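Local coordinates for aminotransferase, class IV (PDB 4TVI), which probably transfers the amino group of leucine, isoleucine or valine to 2-oxoglutarate, with pyridoxal 5'-phosphate as cofactor, at residues D132-T135 against V136-L139; T97-A100 against N101-E104; A213-A216 against T217-V220; F237-I241 against T242-V246. All coordinates share one frame; numbering follows the deposited sequence.

Interaction 1: residues D132-T135 against V136-L139; sequences DAST and VAPL
Ser134 OG is engaged by two groups. It accepts the backbone N-H of Ala137, with OG to N at 3.1 Å, and it gives its own proton to Asp132 OD1. That second bond is very short, with OG to OD1 at 2.5 Å. The hydroxyl lies between the backbone N and the carbonyl carbon of Ser134 (chi1 70°), where it can serve both partners. Asp132 OD1 also receives the backbone N of Ser134 at 2.8 Å, met from above the carboxylate plane. This makes an Asx turn. It sits on a type I beta turn from Asp132 to Thr135, closed by Thr135 N to Asp132 O. The next step is a gamma turn centred on Thr135, whose phi is positive (66°). Here Val136 N comes within 2.6 Å of Ser134 O, from above the carbonyl plane. The ends of the curl are tied by Asp132 N, which reaches Ala137 O at 2.8 Å, nearly along the C=O axis. The methyl CB of Ala137 lies against the carboxylate, with Asp132 OD2 3.6 Å away. The loop joins strands 120-128 and 143-151 at the surface. Leu192 of the second subunit packs on Ser134 and Val136, so the loop belongs to the dimer interface. Gln56 of the same chain holds Val136 O. Two donors on one carboxylate oxygen would be expected to favour an ionised Asp132. The loop's shape thus rests largely on its own polar groups, while the Val136 side chain packs on the neighbouring subunit.

Interaction 2: residues T97-A100 against N101-E104; sequences TLSA and NDIE
Ser99 has an extended backbone (psi 165°), and Ala100 through Glu104 are helical. The chain therefore turns sharply into helix 100-111 at Ser99. The first helical bonds follow at once: Ile103 N to Ser99 O and Glu104 N to Ala100 O, both 3.1 Å. The CA atoms of Ser99 and Asp102 come to 5.0 Å. Their side chains then exchange bonds with each other's backbone. Ser99 OG accepts from Asp102 N at 3.0 Å, because the hydroxyl is folded back between the backbone N and the carbonyl carbon (chi1 68°). In return Asp102 OD2 takes the N-H of Ser99 at 3.1 Å. The N-H meets the anti side of the carboxylate, 34° out of its plane. This reciprocal pair is a capping box, with Ser99 as the N-cap. It provides acceptors for N-H groups at the helix start. The negative carboxylate also lies at the end where the helix dipole would probably welcome it. Just before the cap, Leu98 bends over the first turn. Its CB lies 3.7 Å from Asp102 CB and 3.9 Å from Ile103 CG1. An apolar pair from the residue before the N-cap to the fourth helical residue is a hydrophobic staple. Phe145 of strand 143-151 touches both Leu98 and Ile103, and Ile103 also meets Ser82 of helix 78-91. The carboxylate of Glu104 turns to a salt bridge with Arg108, one turn further along the helix.

Interaction 3: residues A213-A216 against T217-V220; sequences AETA and TSNV
Thr215 holds the turn at two points. Its backbone N donates to Ser218 O at 2.8 Å. Its hydroxyl OG1 takes the N-H of Thr217 at 3.1 Å in a nearly straight bond (165°), which makes an ST turn. The same OG1 shares a hydrogen bond with Ser218 OG at 3.0 Å. OG1 can serve both Thr217 N and Ser218 OG because it stands between the backbone N and the carbonyl carbon (chi1 85°). Further along, the two arms separate and a water fills the gap. It donates to Ala213 O and accepts from Val220 N and Asn219 ND2, and that amide also bonds Leu238 O. Ala213 and Glu214 form a classic beta bulge opposite Val205 of the neighbouring strand. The apolar layer is small. Val220 CG1 covers Glu214 CA at 3.7 Å, and Val220 CB meets the Thr215 methyl CG2 at 3.8 Å. Glu214 CB rests on Ser218 O at 3.2 Å. The extended Glu214 chain carries OE1 close to the pyridine nitrogen N1 of the modified Lys180, the place a glutamate takes in class IV aminotransferases. Thr217 bonds Asn202 and packs on Val136 of the second subunit. The hydroxyls and water thus satisfy polar backbone groups in a buried turn, and the turn probably steadies the backbone from which Glu214 reaches toward the cofactor.

Interaction 4: residues F237-I241 against T242-V246; sequences FLNGI and TRQRV
This is a helix N-terminal contact, in which Asn239 and Gly240 meet Arg243 and Gln244 where the loop after strand 227-231 enters helix 241-252. Gly240 is the N-cap. Its carbonyl O takes Gln244 N at 3.1 Å, and Ile241 O takes Arg245 N at the same distance. The extended Gln244 side chain also reaches back to the loop. CG stands beside its backbone N (chi1 -63°), which brings NE2 to Asn239 O at 2.9 Å. The bond is rather bent (137°), and NE2 lies above the carbonyl plane of Asn239. Asn239 is the centre of an inverse gamma turn. The start of this helix is a phosphate-binding site: Ile241 N and Thr242 OG1 both bond the phosphate of the modified Lys180. The helix dipole would probably add to the attraction. Arg243 runs extended past the loop, with CB 3.4 Å from Gly240 O. Its NH1 ends 2.6 Å from Asn239 OD1, and the amide and guanidinium planes are nearly perpendicular (89°). The methylene CD of Arg243 lies 3.3 Å from that same OD1. On its NH2 the guanidinium has a salt bridge to Glu259 and a bond to Pro231 O. Gln244 OE1 is held by Arg80, so both ends of that amide are used. Arg245 turns the other way, to a salt bridge with Asp77.

Along the chain the order is interaction 2, interaction 1, interaction 3, interaction 4. They follow in series, and none nests or crosses. Interaction 2 opens helix 100-111 after the loop from helix 78-91. Interaction 1 curls the loop between strands 120-128 and 143-151, which faces the second subunit. Interaction 3 turns the chain from strand 212-215 into strand 219-224. Interaction 4 leads from strand 227-231 into helix 241-252. Interactions 3 and 4 touch, with centres about 10 Å apart, and both approach the cofactor, one at its ring and one at its phosphate. Interactions 1 and 2 stand apart, about 9 Å between nearest atoms. Across the dimer, Val136 of one subunit meets Thr217 of the other.

Interaction 1: residues D132-T135 against V136-L139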
ATOM      1  N   ASP A 132      16.684  -4.048  -0.157  1.00 28.99           N
ATOM      2  CA  ASP A 132      17.908  -4.655   0.352  1.00 30.98           C
ATOM      3  C   ASP A 132      18.002  -6.098  -0.127  1.00 32.24           C
ATOM      4  O   ASP A 132      17.369  -6.470  -1.113  1.00 33.72           O
ATOM      5  CB  ASP A 132      17.973  -4.573   1.881  1.00 31.59           C
ATOM      6  CG  ASP A 132      16.836  -5.311   2.571  1.00 33.22           C
ATOM      7  OD1 ASP A 132      16.144  -6.132   1.929  1.00 32.85           O
ATOM      8  OD2 ASP A 132      16.635  -5.060   3.778  1.00 34.62           O
ATOM      9  N   ALA A 133      18.770  -6.913   0.591  1.00 34.66           N
ATOM     10  CA  ALA A 133      18.981  -8.311   0.215  1.00 36.87           C
ATOM     11  C   ALA A 133      17.674  -9.099   0.114  1.00 36.45           C
ATOM     12  O   ALA A 133      17.594 -10.093  -0.610  1.00 37.97           O
ATOM     13  CB  ALA A 133      19.919  -8.983   1.205  1.00 38.57           C
ATOM     14  N   SER A 134      16.659  -8.656   0.850  1.00 35.26           N
ATOM     15  CA  SER A 134      15.367  -9.341   0.888  1.00 35.65           C
ATOM     16  C   SER A 134      14.464  -8.961  -0.281  1.00 34.43           C
ATOM     17  O   SER A 134      13.369  -9.509  -0.427  1.00 33.24           O
ATOM     18  CB  SER A 134      14.641  -9.023   2.194  1.00 34.49           C
ATOM     19  OG  SER A 134      14.215  -7.666   2.201  1.00 32.80           O
ATOM     20  N   THR A 135      14.917  -7.995  -1.075  1.00 33.84           N
ATOM     21  CA  THR A 135      14.147  -7.412  -2.178  1.00 34.05           C
ATOM     22  C   THR A 135      12.909  -6.638  -1.697  1.00 30.12           C
ATOM     23  O   THR A 135      12.712  -5.487  -2.080  1.00 28.41           O
ATOM     24  CB  THR A 135      13.694  -8.479  -3.198  1.00 37.97           C
ATOM     25  OG1 THR A 135      14.813  -9.288  -3.584  1.00 40.90           O
ATOM     26  CG2 THR A 135      13.087  -7.819  -4.427  1.00 37.81           C
ATOM     27  N   VAL A 136      12.086  -7.262  -0.857  1.00 26.58           N
ATOM     28  CA  VAL A 136      10.852  -6.633  -0.397  1.00 23.15           C
ATOM     29  C   VAL A 136      11.101  -5.437   0.526  1.00 23.05           C
ATOM     30  O   VAL A 136      10.453  -4.400   0.386  1.00 25.03           O
ATOM     31  CB  VAL A 136       9.944  -7.658   0.314  1.00 24.84           C
ATOM     32  CG1 VAL A 136       8.813  -6.972   1.064  1.00 21.95           C
ATOM     33  CG2 VAL A 136       9.406  -8.667  -0.690  1.00 25.43           C
ATOM     34  N   ALA A 137      12.025  -5.581   1.470  1.00 20.69           N
ATOM     35  CA  ALA A 137      12.334  -4.495   2.400  1.00 20.13           C
ATOM     36  C   ALA A 137      13.155  -3.396   1.727  1.00 22.08           C
ATOM     37  O   ALA A 137      14.120  -3.680   1.015  1.00 23.70           O
ATOM     38  CB  ALA A 137      13.066  -5.030   3.616  1.00 22.97           C
ATOM     39  N   PRO A 138      12.773  -2.130   1.954  1.00 19.89           N
ATOM     40  CA  PRO A 138      13.452  -0.986   1.336  1.00 21.56           C
ATOM     41  C   PRO A 138      14.891  -0.799   1.815  1.00 20.85           C
ATOM     42  O   PRO A 138      15.188  -1.001   2.992  1.00 19.11           O
ATOM     43  CB  PRO A 138      12.589   0.208   1.770  1.00 18.78           C
ATOM     44  CG  PRO A 138      11.929  -0.236   3.020  1.00 18.96           C
ATOM     45  CD  PRO A 138      11.669  -1.708   2.833  1.00 18.31           C
ATOM     46  N   LEU A 139      15.779  -0.430   0.899  1.00 19.49           N
ATOM     47  CA  LEU A 139      17.118  -0.003   1.271  1.00 21.05           C
ATOM     48  C   LEU A 139      17.045   1.490   1.603  1.00 22.57           C
ATOM     49  O   LEU A 139      16.877   2.315   0.703  1.00 22.75           O
ATOM     50  CB  LEU A 139      18.116  -0.274   0.140  1.00 21.28           C
ATOM     51  CG  LEU A 139      19.580   0.089   0.380  1.00 23.32           C
ATOM     52  CD1 LEU A 139      20.150  -0.717   1.530  1.00 26.61           C
ATOM     53  CD2 LEU A 139      20.392  -0.142  -0.885  1.00 25.56           C
TER

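Interaction 2: residues T97-A100 against N101-E104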
ATOM      1  N   THR A  97      15.746  12.572   3.134  1.00 20.25           N
ATOM      2  CA  THR A  97      16.891  13.231   2.527  1.00 20.94           C
ATOM      3  C   THR A  97      16.948  14.729   2.832  1.00 21.43           C
ATOM      4  O   THR A  97      17.967  15.375   2.590  1.00 20.77           O
ATOM      5  CB  THR A  97      16.868  13.026   1.011  1.00 22.73           C
ATOM      6  OG1 THR A  97      15.595  13.452   0.509  1.00 23.12           O
ATOM      7  CG2 THR A  97      17.057  11.546   0.673  1.00 22.99           C
ATOM      8  N   LEU A  98      15.838  15.284   3.315  1.00 19.55           N
ATOM      9  CA  LEU A  98      15.766  16.711   3.639  1.00 19.75           C
ATOM     10  C   LEU A  98      15.260  16.954   5.062  1.00 20.91           C
ATOM     11  O   LEU A  98      14.428  16.209   5.576  1.00 19.87           O
ATOM     12  CB  LEU A  98      14.869  17.446   2.643  1.00 20.06           C
ATOM     13  CG  LEU A  98      15.260  17.427   1.164  1.00 24.14           C
ATOM     14  CD1 LEU A  98      14.191  18.113   0.332  1.00 24.22           C
ATOM     15  CD2 LEU A  98      16.599  18.112   0.973  1.00 26.22           C
ATOM     16  N   SER A  99      15.765  18.005   5.699  1.00 20.44           N
ATOM     17  CA  SER A  99      15.226  18.419   6.982  1.00 19.75           C
ATOM     18  C   SER A  99      13.828  18.981   6.767  1.00 17.56           C
ATOM     19  O   SER A  99      13.443  19.283   5.633  1.00 15.79           O
ATOM     20  CB  SER A  99      16.120  19.467   7.636  1.00 22.03           C
ATOM     21  OG  SER A  99      16.073  20.676   6.902  1.00 21.00           O
ATOM     22  N   ALA A 100      13.072  19.128   7.848  1.00 16.38           N
ATOM     23  CA  ALA A 100      11.730  19.698   7.760  1.00 16.99           C
ATOM     24  C   ALA A 100      11.788  21.128   7.228  1.00 16.17           C
ATOM     25  O   ALA A 100      10.967  21.526   6.400  1.00 14.95           O
ATOM     26  CB  ALA A 100      11.046  19.663   9.118  1.00 15.10           C
ATOM     27  N   ASN A 101      12.778  21.885   7.690  1.00 18.50           N
ATOM     28  CA  ASN A 101      12.993  23.250   7.217  1.00 19.75           C
ATOM     29  C   ASN A 101      13.374  23.300   5.739  1.00 19.60           C
ATOM     30  O   ASN A 101      12.978  24.229   5.028  1.00 17.37           O
ATOM     31  CB  ASN A 101      14.065  23.942   8.058  1.00 21.71           C
ATOM     32  CG  ASN A 101      13.512  24.513   9.343  1.00 26.92           C
ATOM     33  OD1 ASN A 101      12.299  24.556   9.542  1.00 27.89           O
ATOM     34  ND2 ASN A 101      14.398  24.949  10.231  1.00 31.15           N
ATOM     35  N   ASP A 102      14.148  22.313   5.288  1.00 18.69           N
ATOM     36  CA  ASP A 102      14.501  22.203   3.874  1.00 20.89           C
ATOM     37  C   ASP A 102      13.251  22.078   3.007  1.00 20.79           C
ATOM     38  O   ASP A 102      13.102  22.792   2.014  1.00 19.24           O
ATOM     39  CB  ASP A 102      15.407  20.988   3.615  1.00 20.00           C
ATOM     40  CG  ASP A 102      16.827  21.186   4.109  1.00 23.77           C
ATOM     41  OD1 ASP A 102      17.279  22.348   4.221  1.00 25.59           O
ATOM     42  OD2 ASP A 102      17.493  20.167   4.385  1.00 24.28           O
ATOM     43  N   ILE A 103      12.359  21.168   3.397  1.00 19.72           N
ATOM     44  CA  ILE A 103      11.123  20.924   2.662  1.00 18.73           C
ATOM     45  C   ILE A 103      10.251  22.176   2.635  1.00 21.58           C
ATOM     46  O   ILE A 103       9.695  22.532   1.596  1.00 23.97           O
ATOM     47  CB  ILE A 103      10.329  19.746   3.268  1.00 16.85           C
ATOM     48  CG1 ILE A 103      11.081  18.431   3.045  1.00 16.07           C
ATOM     49  CG2 ILE A 103       8.915  19.672   2.681  1.00 13.41           C
ATOM     50  CD1 ILE A 103      10.330  17.202   3.551  1.00 17.08           C
ATOM     51  N   GLU A 104      10.139  22.847   3.778  1.00 19.23           N
ATOM     52  CA  GLU A 104       9.339  24.064   3.860  1.00 17.93           C
ATOM     53  C   GLU A 104       9.922  25.162   2.972  1.00 17.68           C
ATOM     54  O   GLU A 104       9.194  25.819   2.226  1.00 15.78           O
ATOM     55  CB  GLU A 104       9.242  24.557   5.306  1.00 17.13           C
ATOM     56  CG  GLU A 104       8.550  25.906   5.438  1.00 21.46           C
ATOM     57  CD  GLU A 104       8.331  26.327   6.885  1.00 23.38           C
ATOM     58  OE1 GLU A 104       8.638  25.536   7.800  1.00 22.26           O
ATOM     59  OE2 GLU A 104       7.839  27.454   7.105  1.00 28.33           O
TER

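Interaction 3: residues A213-A216 against T217-V220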
ATOM      1  N   ALA A 213     -13.521   6.145  13.690  1.00 14.31           N
ATOM      2  CA  ALA A 213     -12.166   6.653  13.570  1.00 16.22           C
ATOM      3  C   ALA A 213     -12.148   7.987  12.829  1.00 17.24           C
ATOM      4  O   ALA A 213     -11.595   8.969  13.313  1.00 13.77           O
ATOM      5  CB  ALA A 213     -11.285   5.640  12.853  1.00 13.50           C
ATOM      6  N   GLU A 214     -12.749   8.002  11.644  1.00 17.09           N
ATOM      7  CA  GLU A 214     -12.723   9.165  10.764  1.00 19.36           C
ATOM      8  C   GLU A 214     -13.575   8.864   9.546  1.00 19.56           C
ATOM      9  O   GLU A 214     -14.273   7.849   9.514  1.00 22.36           O
ATOM     10  CB  GLU A 214     -11.292   9.512  10.341  1.00 19.36           C
ATOM     11  CG  GLU A 214     -10.532   8.338   9.725  1.00 21.65           C
ATOM     12  CD  GLU A 214      -9.216   8.758   9.097  1.00 24.27           C
ATOM     13  OE1 GLU A 214      -8.905   9.965   9.135  1.00 23.25           O
ATOM     14  OE2 GLU A 214      -8.492   7.885   8.573  1.00 24.27           O
ATOM     15  N   THR A 215     -13.511   9.726   8.535  1.00 15.81           N
ATOM     16  CA  THR A 215     -14.157   9.402   7.272  1.00 17.29           C
ATOM     17  C   THR A 215     -13.138   8.666   6.416  1.00 15.99           C
ATOM     18  O   THR A 215     -12.022   8.417   6.862  1.00 16.11           O
ATOM     19  CB  THR A 215     -14.692  10.652   6.532  1.00 16.33           C
ATOM     20  OG1 THR A 215     -13.649  11.241   5.750  1.00 14.87           O
ATOM     21  CG2 THR A 215     -15.239  11.680   7.527  1.00 16.55           C
ATOM     22  N   ALA A 216     -13.503   8.330   5.187  1.00 17.04           N
ATOM     23  CA  ALA A 216     -12.586   7.606   4.316  1.00 17.55           C
ATOM     24  C   ALA A 216     -11.464   8.505   3.800  1.00 18.84           C
ATOM     25  O   ALA A 216     -10.490   8.017   3.229  1.00 22.60           O
ATOM     26  CB  ALA A 216     -13.338   6.983   3.159  1.00 17.90           C
ATOM     27  N   THR A 217     -11.602   9.814   3.988  1.00 18.54           N
ATOM     28  CA  THR A 217     -10.626  10.765   3.450  1.00 19.50           C
ATOM     29  C   THR A 217     -10.106  11.791   4.455  1.00 20.31           C
ATOM     30  O   THR A 217      -9.213  12.579   4.127  1.00 20.66           O
ATOM     31  CB  THR A 217     -11.217  11.571   2.280  1.00 20.46           C
ATOM     32  OG1 THR A 217     -12.316  12.359   2.761  1.00 19.30           O
ATOM     33  CG2 THR A 217     -11.689  10.654   1.156  1.00 19.78           C
ATOM     34  N   SER A 218     -10.668  11.810   5.660  1.00 16.27           N
ATOM     35  CA  SER A 218     -10.400  12.921   6.571  1.00 15.45           C
ATOM     36  C   SER A 218     -10.864  12.678   8.002  1.00 17.16           C
ATOM     37  O   SER A 218     -11.767  11.880   8.237  1.00 13.68           O
ATOM     38  CB  SER A 218     -11.081  14.178   6.039  1.00 16.98           C
ATOM     39  OG  SER A 218     -12.480  13.957   5.928  1.00 18.43           O
ATOM     40  N   ASN A 219     -10.271  13.407   8.947  1.00 14.91           N
ATOM     41  CA  ASN A 219     -10.723  13.377  10.335  1.00 16.52           C
ATOM     42  C   ASN A 219     -12.159  13.851  10.427  1.00 17.30           C
ATOM     43  O   ASN A 219     -12.595  14.667   9.618  1.00 19.49           O
ATOM     44  CB  ASN A 219      -9.825  14.241  11.220  1.00 13.99           C
ATOM     45  CG  ASN A 219      -8.451  13.644  11.403  1.00 16.76           C
ATOM     46  OD1 ASN A 219      -7.445  14.270  11.082  1.00 13.29           O
ATOM     47  ND2 ASN A 219      -8.399  12.420  11.929  1.00 17.14           N
ATOM     48  N   VAL A 220     -12.901  13.329  11.399  1.00 17.03           N
ATOM     49  CA  VAL A 220     -14.315  13.660  11.518  1.00 15.78           C
ATOM     50  C   VAL A 220     -14.607  14.280  12.879  1.00 14.87           C
ATOM     51  O   VAL A 220     -13.952  13.965  13.876  1.00 12.09           O
ATOM     52  CB  VAL A 220     -15.205  12.416  11.285  1.00 19.79           C
ATOM     53  CG1 VAL A 220     -15.110  11.441  12.458  1.00 17.57           C
ATOM     54  CG2 VAL A 220     -16.656  12.820  11.026  1.00 22.09           C
TER
HETATM   55  O   HOH W   1     -11.200  11.682  13.062  1.00  9.69           O

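Interaction 4: residues F237-I241 against T242-V246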
ATOM      1  N   PHE A 237      -5.943   5.737  12.908  1.00 15.69           N
ATOM      2  CA  PHE A 237      -6.106   6.806  11.926  1.00 17.22           C
ATOM      3  C   PHE A 237      -5.137   7.929  12.258  1.00 14.38           C
ATOM      4  O   PHE A 237      -4.631   8.011  13.376  1.00 15.55           O
ATOM      5  CB  PHE A 237      -7.543   7.323  11.902  1.00 17.42           C
ATOM      6  CG  PHE A 237      -7.982   7.970  13.189  1.00 17.58           C
ATOM      7  CD1 PHE A 237      -8.452   7.202  14.240  1.00 15.94           C
ATOM      8  CD2 PHE A 237      -7.948   9.347  13.340  1.00 17.39           C
ATOM      9  CE1 PHE A 237      -8.871   7.791  15.421  1.00 13.64           C
ATOM     10  CE2 PHE A 237      -8.364   9.947  14.520  1.00 17.28           C
ATOM     11  CZ  PHE A 237      -8.828   9.162  15.562  1.00 14.14           C
ATOM     12  N   LEU A 238      -4.865   8.783  11.284  1.00 14.22           N
ATOM     13  CA  LEU A 238      -3.954   9.897  11.502  1.00 15.68           C
ATOM     14  C   LEU A 238      -4.584  10.959  12.384  1.00 14.12           C
ATOM     15  O   LEU A 238      -5.707  11.401  12.143  1.00 12.98           O
ATOM     16  CB  LEU A 238      -3.529  10.518  10.169  1.00 19.07           C
ATOM     17  CG  LEU A 238      -2.516   9.718   9.358  1.00 22.59           C
ATOM     18  CD1 LEU A 238      -2.287  10.372   8.005  1.00 21.83           C
ATOM     19  CD2 LEU A 238      -1.209   9.604  10.131  1.00 24.63           C
ATOM     20  N   ASN A 239      -3.852  11.358  13.417  1.00 14.63           N
ATOM     21  CA  ASN A 239      -4.225  12.514  14.207  1.00 14.20           C
ATOM     22  C   ASN A 239      -3.861  13.755  13.414  1.00 14.85           C
ATOM     23  O   ASN A 239      -2.767  14.299  13.561  1.00 14.58           O
ATOM     24  CB  ASN A 239      -3.525  12.488  15.564  1.00 13.92           C
ATOM     25  CG  ASN A 239      -3.916  13.657  16.449  1.00 13.82           C
ATOM     26  OD1 ASN A 239      -4.735  14.495  16.071  1.00 12.47           O
ATOM     27  ND2 ASN A 239      -3.344  13.706  17.645  1.00 13.98           N
ATOM     28  N   GLY A 240      -4.790  14.191  12.571  1.00 15.74           N
ATOM     29  CA  GLY A 240      -4.517  15.225  11.591  1.00 16.62           C
ATOM     30  C   GLY A 240      -3.988  16.521  12.155  1.00 18.14           C
ATOM     31  O   GLY A 240      -4.293  16.896  13.287  1.00 18.61           O
ATOM     32  N   ILE A 241      -3.173  17.200  11.358  1.00 18.24           N
ATOM     33  CA  ILE A 241      -2.634  18.499  11.734  1.00 16.57           C
ATOM     34  C   ILE A 241      -3.725  19.568  11.710  1.00 15.73           C
ATOM     35  O   ILE A 241      -3.757  20.455  12.567  1.00 16.07           O
ATOM     36  CB  ILE A 241      -1.476  18.896  10.804  1.00 16.97           C
ATOM     37  CG1 ILE A 241      -0.271  17.994  11.074  1.00 15.39           C
ATOM     38  CG2 ILE A 241      -1.089  20.357  11.002  1.00 18.29           C
ATOM     39  CD1 ILE A 241       0.823  18.160  10.091  1.00 15.02           C
ATOM     40  N   THR A 242      -4.625  19.476  10.733  1.00 15.16           N
ATOM     41  CA  THR A 242      -5.747  20.408  10.653  1.00 16.64           C
ATOM     42  C   THR A 242      -6.678  20.182  11.839  1.00 16.71           C
ATOM     43  O   THR A 242      -7.173  21.131  12.444  1.00 12.27           O
ATOM     44  CB  THR A 242      -6.542  20.251   9.348  1.00 16.26           C
ATOM     45  OG1 THR A 242      -5.639  20.038   8.254  1.00 17.13           O
ATOM     46  CG2 THR A 242      -7.385  21.497   9.086  1.00 15.34           C
ATOM     47  N   ARG A 243      -6.896  18.909  12.155  1.00 10.68           N
ATOM     48  CA  ARG A 243      -7.703  18.488  13.302  1.00 14.13           C
ATOM     49  C   ARG A 243      -7.220  19.124  14.602  1.00 12.68           C
ATOM     50  O   ARG A 243      -8.007  19.719  15.339  1.00 13.52           O
ATOM     51  CB  ARG A 243      -7.671  16.959  13.431  1.00 15.57           C
ATOM     52  CG  ARG A 243      -8.252  16.411  14.736  1.00 14.82           C
ATOM     53  CD  ARG A 243      -7.843  14.957  14.930  1.00 16.64           C
ATOM     54  NE  ARG A 243      -8.437  14.384  16.130  1.00 19.05           N
ATOM     55  CZ  ARG A 243      -7.937  14.523  17.350  1.00 19.38           C
ATOM     56  NH1 ARG A 243      -6.813  15.211  17.538  1.00 18.13           N
ATOM     57  NH2 ARG A 243      -8.564  13.976  18.383  1.00 20.90           N
ATOM     58  N   GLN A 244      -5.920  19.010  14.866  1.00 12.38           N
ATOM     59  CA  GLN A 244      -5.325  19.570  16.074  1.00 14.87           C
ATOM     60  C   GLN A 244      -5.464  21.089  16.112  1.00 17.74           C
ATOM     61  O   GLN A 244      -5.702  21.668  17.169  1.00 20.37           O
ATOM     62  CB  GLN A 244      -3.848  19.186  16.170  1.00 17.16           C
ATOM     63  CG  GLN A 244      -3.587  17.689  16.283  1.00 18.24           C
ATOM     64  CD  GLN A 244      -2.116  17.351  16.133  1.00 19.66           C
ATOM     65  OE1 GLN A 244      -1.246  18.053  16.652  1.00 18.02           O
ATOM     66  NE2 GLN A 244      -1.829  16.281  15.402  1.00 21.01           N
ATOM     67  N   ARG A 245      -5.304  21.728  14.957  1.00 18.44           N
ATOM     68  CA  ARG A 245      -5.399  23.179  14.878  1.00 18.03           C
ATOM     69  C   ARG A 245      -6.814  23.641  15.207  1.00 17.20           C
ATOM     70  O   ARG A 245      -6.997  24.598  15.959  1.00 17.54           O
ATOM     71  CB  ARG A 245      -4.988  23.681  13.490  1.00 16.72           C
ATOM     72  CG  ARG A 245      -5.006  25.208  13.361  1.00 17.79           C
ATOM     73  CD  ARG A 245      -4.047  25.853  14.364  1.00 18.32           C
ATOM     74  NE  ARG A 245      -2.672  25.422  14.136  1.00 18.52           N
ATOM     75  CZ  ARG A 245      -1.641  25.730  14.917  1.00 20.68           C
ATOM     76  NH1 ARG A 245      -1.820  26.482  15.998  1.00 23.63           N
ATOM     77  NH2 ARG A 245      -0.428  25.287  14.611  1.00 16.99           N
ATOM     78  N   VAL A 246      -7.806  22.954  14.643  1.00 14.34           N
ATOM     79  CA  VAL A 246      -9.213  23.284  14.866  1.00 14.91           C
ATOM     80  C   VAL A 246      -9.623  23.063  16.332  1.00 16.82           C
ATOM     81  O   VAL A 246     -10.339  23.883  16.925  1.00 16.55           O
ATOM     82  CB  VAL A 246     -10.127  22.456  13.931  1.00 14.87           C
ATOM     83  CG1 VAL A 246     -11.591  22.537  14.367  1.00 15.06           C
ATOM     84  CG2 VAL A 246      -9.960  22.911  12.485  1.00 15.22           C
TER